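Local coordinates for protein glycerol dehydratase (Clostridium butyricum, PDB 1R9D) that probably dehydrates glycerol without coenzyme B12, as a lyase of the pyruvate formate-lyase-like glycyl radical family, at residues F451-G464 against F487-V499. Numbering follows the deposited sequence.
Sequences FNLARIVELTINSG and FMKAYKAQMEYFV
T460 and I456 are the two knobs by which helix 453-461 packs on segment 487-499 of helix 484-516. T460 fills the hole between F487, A490, Y491 and Q494. Its CG2, anti to the backbone N (chi1 -59° for OG1), makes a CH-pi contact over one face of the F487 ring, 4.0 Å from the centroid. The same rotamer turns OG1 back to I456 O, a 2.6 Å hydrogen bond that satisfies the hydroxyl beside Y491 CA. That carbonyl also accepts a bond from T460 N, on the opposite face. I456 enters the next hole: CG2 meets Y491 CD1 at 3.7 Å, while CD1 lies 3.9 Å from F498 CD2. L459 CD1 comes within 3.5 Å of F498 CE2. The bend at chi2 of M495 (74°) sets SD obliquely beside the F451 ring, a Met-aromatic contact 3.6 Å from F451 CE2, and the bend at chi3 takes CE to L453 CD2. Bent at chi2, Q494 lays its amide against G464, where a Schellman motif ends helix 453-461; NE2 bonds to P473 O and T475 OG1, whereas buried OE1 lacks a polar partner. Strand 449-452 pairs with strand 543-551, and helices 553-569 and 607-624 pack on L453 and Y491.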
loop_
_atom_site.group_PDB
_atom_site.type_symbol
_atom_site.label_atom_id
_atom_site.label_comp_id
_atom_site.label_asym_id
_atom_site.label_seq_id
_atom_site.Cartn_x
_atom_site.Cartn_y
_atom_site.Cartn_z
ATOM N N PHE A 451 -5.142 26.019 -13.673
ATOM C CA PHE A 451 -5.036 25.771 -15.111
ATOM C C PHE A 451 -5.129 27.096 -15.869
ATOM O O PHE A 451 -6.067 27.859 -15.669
ATOM C CB PHE A 451 -6.182 24.842 -15.522
ATOM C CG PHE A 451 -6.102 24.346 -16.933
ATOM C CD1 PHE A 451 -5.520 23.114 -17.218
ATOM C CD2 PHE A 451 -6.650 25.090 -17.974
ATOM C CE1 PHE A 451 -5.488 22.623 -18.521
ATOM C CE2 PHE A 451 -6.625 24.610 -19.286
ATOM C CZ PHE A 451 -6.045 23.375 -19.561
ATOM N N ASN A 452 -4.153 27.360 -16.733
ATOM C CA ASN A 452 -4.110 28.609 -17.499
ATOM C C ASN A 452 -4.943 28.534 -18.778
ATOM O O ASN A 452 -4.495 28.004 -19.792
ATOM C CB ASN A 452 -2.657 28.948 -17.858
ATOM C CG ASN A 452 -2.507 30.348 -18.422
ATOM O OD1 ASN A 452 -3.426 30.881 -19.048
ATOM N ND2 ASN A 452 -1.336 30.949 -18.214
ATOM N N LEU A 453 -6.156 29.076 -18.724
ATOM C CA LEU A 453 -7.049 29.069 -19.879
ATOM C C LEU A 453 -6.495 29.878 -21.052
ATOM O O LEU A 453 -6.701 29.519 -22.213
ATOM C CB LEU A 453 -8.415 29.624 -19.485
ATOM C CG LEU A 453 -9.191 28.886 -18.392
ATOM C CD1 LEU A 453 -10.386 29.742 -17.984
ATOM C CD2 LEU A 453 -9.635 27.512 -18.891
ATOM N N ALA A 454 -5.792 30.966 -20.749
ATOM C CA ALA A 454 -5.223 31.816 -21.794
ATOM C C ALA A 454 -4.183 31.082 -22.643
ATOM O O ALA A 454 -4.064 31.327 -23.846
ATOM C CB ALA A 454 -4.608 33.070 -21.171
ATOM N N ARG A 455 -3.426 30.185 -22.020
ATOM C CA ARG A 455 -2.415 29.422 -22.744
ATOM C C ARG A 455 -3.057 28.507 -23.774
ATOM O O ARG A 455 -2.457 28.211 -24.802
ATOM C CB ARG A 455 -1.576 28.598 -21.765
ATOM C CG ARG A 455 -0.599 29.437 -20.959
ATOM C CD ARG A 455 0.654 29.724 -21.774
ATOM N NE ARG A 455 1.460 28.515 -21.913
ATOM C CZ ARG A 455 2.405 28.338 -22.830
ATOM N NH1 ARG A 455 2.672 29.296 -23.704
ATOM N NH2 ARG A 455 3.083 27.198 -22.873
ATOM N N ILE A 456 -4.277 28.048 -23.498
ATOM C CA ILE A 456 -4.971 27.170 -24.434
ATOM C C ILE A 456 -5.318 27.961 -25.703
ATOM O O ILE A 456 -5.288 27.421 -26.810
ATOM C CB ILE A 456 -6.259 26.574 -23.797
ATOM C CG1 ILE A 456 -5.887 25.727 -22.574
ATOM C CG2 ILE A 456 -7.004 25.712 -24.814
ATOM C CD1 ILE A 456 -4.939 24.563 -22.876
ATOM N N VAL A 457 -5.637 29.243 -25.546
ATOM C CA VAL A 457 -5.948 30.070 -26.712
ATOM C C VAL A 457 -4.668 30.244 -27.530
ATOM O O VAL A 457 -4.685 30.137 -28.751
ATOM C CB VAL A 457 -6.477 31.464 -26.304
ATOM C CG1 VAL A 457 -6.588 32.355 -27.537
ATOM C CG2 VAL A 457 -7.841 31.332 -25.636
ATOM N N GLU A 458 -3.556 30.497 -26.843
ATOM C CA GLU A 458 -2.264 30.677 -27.504
ATOM C C GLU A 458 -1.871 29.415 -28.270
ATOM O O GLU A 458 -1.390 29.484 -29.404
ATOM C CB GLU A 458 -1.190 31.027 -26.462
ATOM C CG GLU A 458 0.196 31.277 -27.036
ATOM C CD GLU A 458 1.206 31.740 -25.988
ATOM O OE1 GLU A 458 2.350 32.064 -26.374
ATOM O OE2 GLU A 458 0.862 31.780 -24.784
ATOM N N LEU A 459 -2.081 28.257 -27.651
ATOM C CA LEU A 459 -1.746 26.989 -28.288
ATOM C C LEU A 459 -2.697 26.638 -29.426
ATOM O O LEU A 459 -2.341 25.862 -30.312
ATOM C CB LEU A 459 -1.728 25.862 -27.251
ATOM C CG LEU A 459 -0.552 25.916 -26.273
ATOM C CD1 LEU A 459 -0.735 24.850 -25.202
ATOM C CD2 LEU A 459 0.764 25.705 -27.024
ATOM N N THR A 460 -3.907 27.189 -29.402
ATOM C CA THR A 460 -4.861 26.930 -30.476
ATOM C C THR A 460 -4.365 27.685 -31.707
ATOM O O THR A 460 -4.317 27.144 -32.812
ATOM C CB THR A 460 -6.277 27.430 -30.116
ATOM O OG1 THR A 460 -6.725 26.777 -28.919
ATOM C CG2 THR A 460 -7.252 27.117 -31.243
ATOM N N ILE A 461 -3.984 28.940 -31.501
ATOM C CA ILE A 461 -3.480 29.767 -32.585
ATOM C C ILE A 461 -2.171 29.208 -33.142
ATOM O O ILE A 461 -1.912 29.314 -34.341
ATOM C CB ILE A 461 -3.278 31.224 -32.112
ATOM C CG1 ILE A 461 -4.647 31.881 -31.913
ATOM C CG2 ILE A 461 -2.434 32.001 -33.122
ATOM C CD1 ILE A 461 -4.589 33.308 -31.418
ATOM N N ASN A 462 -1.358 28.601 -32.279
ATOM C CA ASN A 462 -0.084 28.032 -32.716
ATOM C C ASN A 462 -0.092 26.512 -32.930
ATOM O O ASN A 462 0.963 25.885 -32.993
ATOM C CB ASN A 462 1.030 28.414 -31.732
ATOM C CG ASN A 462 1.312 29.911 -31.725
ATOM O OD1 ASN A 462 1.306 30.557 -32.774
ATOM N ND2 ASN A 462 1.577 30.464 -30.545
ATOM N N SER A 463 -1.281 25.928 -33.051
ATOM C CA SER A 463 -1.428 24.490 -33.283
ATOM C C SER A 463 -0.621 23.585 -32.350
ATOM O O SER A 463 0.021 22.637 -32.806
ATOM C CB SER A 463 -1.065 24.147 -34.733
ATOM O OG SER A 463 -1.969 24.741 -35.644
ATOM N N GLY A 464 -0.655 23.875 -31.052
ATOM C CA GLY A 464 0.061 23.056 -30.088
ATOM C C GLY A 464 1.573 23.180 -30.105
ATOM O O GLY A 464 2.262 22.425 -29.415
ATOM N N PHE A 487 -12.116 26.899 -35.293
ATOM C CA PHE A 487 -11.281 27.437 -34.230
ATOM C C PHE A 487 -11.700 26.846 -32.886
ATOM O O PHE A 487 -10.864 26.376 -32.119
ATOM C CB PHE A 487 -11.406 28.959 -34.173
ATOM C CG PHE A 487 -10.457 29.599 -33.207
ATOM C CD1 PHE A 487 -9.127 29.808 -33.556
ATOM C CD2 PHE A 487 -10.879 29.957 -31.932
ATOM C CE1 PHE A 487 -8.227 30.364 -32.650
ATOM C CE2 PHE A 487 -9.986 30.514 -31.015
ATOM C CZ PHE A 487 -8.656 30.717 -31.376
ATOM N N MET A 488 -12.999 26.872 -32.609
ATOM C CA MET A 488 -13.514 26.334 -31.358
ATOM C C MET A 488 -13.246 24.838 -31.225
ATOM O O MET A 488 -13.101 24.329 -30.114
ATOM C CB MET A 488 -15.017 26.604 -31.233
ATOM C CG MET A 488 -15.366 28.066 -30.972
ATOM S SD MET A 488 -14.527 28.752 -29.515
ATOM C CE MET A 488 -15.430 27.935 -28.175
ATOM N N LYS A 489 -13.184 24.135 -32.353
ATOM C CA LYS A 489 -12.917 22.699 -32.323
ATOM C C LYS A 489 -11.471 22.445 -31.925
ATOM O O LYS A 489 -11.178 21.508 -31.178
ATOM C CB LYS A 489 -13.197 22.065 -33.687
ATOM C CG LYS A 489 -14.664 22.047 -34.042
ATOM C CD LYS A 489 -14.935 21.280 -35.323
ATOM C CE LYS A 489 -16.428 21.245 -35.625
ATOM N NZ LYS A 489 -16.718 20.550 -36.912
ATOM N N ALA A 490 -10.569 23.284 -32.426
ATOM C CA ALA A 490 -9.153 23.159 -32.107
ATOM C C ALA A 490 -8.938 23.537 -30.640
ATOM O O ALA A 490 -8.140 22.919 -29.938
ATOM C CB ALA A 490 -8.331 24.067 -33.011
ATOM N N TYR A 491 -9.653 24.567 -30.197
ATOM C CA TYR A 491 -9.590 25.046 -28.818
ATOM C C TYR A 491 -9.978 23.897 -27.888
ATOM O O TYR A 491 -9.300 23.627 -26.892
ATOM C CB TYR A 491 -10.558 26.221 -28.654
ATOM C CG TYR A 491 -10.781 26.718 -27.237
ATOM C CD1 TYR A 491 -9.784 27.399 -26.544
ATOM C CD2 TYR A 491 -12.014 26.544 -26.613
ATOM C CE1 TYR A 491 -10.014 27.904 -25.258
ATOM C CE2 TYR A 491 -12.257 27.043 -25.335
ATOM C CZ TYR A 491 -11.255 27.721 -24.665
ATOM O OH TYR A 491 -11.505 28.224 -23.408
ATOM N N LYS A 492 -11.071 23.218 -28.224
ATOM C CA LYS A 492 -11.542 22.094 -27.423
ATOM C C LYS A 492 -10.533 20.944 -27.403
ATOM O O LYS A 492 -10.367 20.277 -26.380
ATOM C CB LYS A 492 -12.893 21.602 -27.951
ATOM C CG LYS A 492 -13.481 20.408 -27.197
ATOM C CD LYS A 492 -14.943 20.211 -27.576
ATOM C CE LYS A 492 -15.535 18.944 -26.983
ATOM N NZ LYS A 492 -15.077 17.716 -27.696
ATOM N N ALA A 493 -9.854 20.722 -28.526
ATOM C CA ALA A 493 -8.863 19.651 -28.622
ATOM C C ALA A 493 -7.647 19.927 -27.740
ATOM O O ALA A 493 -7.092 19.007 -27.127
ATOM C CB ALA A 493 -8.428 19.464 -30.071
ATOM N N GLN A 494 -7.217 21.185 -27.689
ATOM C CA GLN A 494 -6.082 21.549 -26.843
ATOM C C GLN A 494 -6.502 21.419 -25.376
ATOM O O GLN A 494 -5.761 20.889 -24.550
ATOM C CB GLN A 494 -5.636 22.991 -27.107
ATOM C CG GLN A 494 -4.968 23.234 -28.456
ATOM C CD GLN A 494 -3.664 22.464 -28.634
ATOM O OE1 GLN A 494 -2.889 22.291 -27.688
ATOM N NE2 GLN A 494 -3.408 22.015 -29.859
ATOM N N MET A 495 -7.697 21.911 -25.064
ATOM C CA MET A 495 -8.228 21.856 -23.702
ATOM C C MET A 495 -8.285 20.408 -23.220
ATOM O O MET A 495 -7.853 20.087 -22.110
ATOM C CB MET A 495 -9.637 22.460 -23.663
ATOM C CG MET A 495 -10.207 22.685 -22.263
ATOM S SD MET A 495 -9.453 24.089 -21.408
ATOM C CE MET A 495 -10.289 25.483 -22.216
ATOM N N GLU A 496 -8.817 19.537 -24.069
ATOM C CA GLU A 496 -8.953 18.122 -23.744
ATOM C C GLU A 496 -7.644 17.449 -23.355
ATOM O O GLU A 496 -7.585 16.705 -22.370
ATOM C CB GLU A 496 -9.571 17.384 -24.933
ATOM C CG GLU A 496 -9.614 15.873 -24.790
ATOM C CD GLU A 496 -10.229 15.205 -26.004
ATOM O OE1 GLU A 496 -9.768 15.485 -27.138
ATOM O OE2 GLU A 496 -11.170 14.400 -25.830
ATOM N N TYR A 497 -6.594 17.712 -24.125
ATOM C CA TYR A 497 -5.294 17.110 -23.874
ATOM C C TYR A 497 -4.685 17.518 -22.537
ATOM O O TYR A 497 -4.272 16.667 -21.749
ATOM C CB TYR A 497 -4.319 17.475 -24.995
ATOM C CG TYR A 497 -2.950 16.843 -24.835
ATOM C CD1 TYR A 497 -2.740 15.507 -25.168
ATOM C CD2 TYR A 497 -1.877 17.568 -24.315
ATOM C CE1 TYR A 497 -1.499 14.902 -24.990
ATOM C CE2 TYR A 497 -0.624 16.969 -24.128
ATOM C CZ TYR A 497 -0.448 15.634 -24.468
ATOM O OH TYR A 497 0.773 15.020 -24.281
ATOM N N PHE A 498 -4.626 18.817 -22.276
ATOM C CA PHE A 498 -4.028 19.278 -21.031
ATOM C C PHE A 498 -4.873 19.041 -19.785
ATOM O O PHE A 498 -4.324 18.815 -18.708
ATOM C CB PHE A 498 -3.626 20.747 -21.167
ATOM C CG PHE A 498 -2.465 20.955 -22.097
ATOM C CD1 PHE A 498 -1.174 20.616 -21.702
ATOM C CD2 PHE A 498 -2.668 21.416 -23.393
ATOM C CE1 PHE A 498 -0.096 20.728 -22.585
ATOM C CE2 PHE A 498 -1.595 21.531 -24.288
ATOM C CZ PHE A 498 -0.310 21.186 -23.882
ATOM N N VAL A 499 -6.197 19.078 -19.914
ATOM C CA VAL A 499 -7.034 18.819 -18.749
ATOM C C VAL A 499 -6.858 17.347 -18.371
ATOM O O VAL A 499 -6.812 17.002 -17.195
ATOM C CB VAL A 499 -8.527 19.108 -19.025
ATOM C CG1 VAL A 499 -9.376 18.624 -17.855
ATOM C CG2 VAL A 499 -8.734 20.605 -19.211
#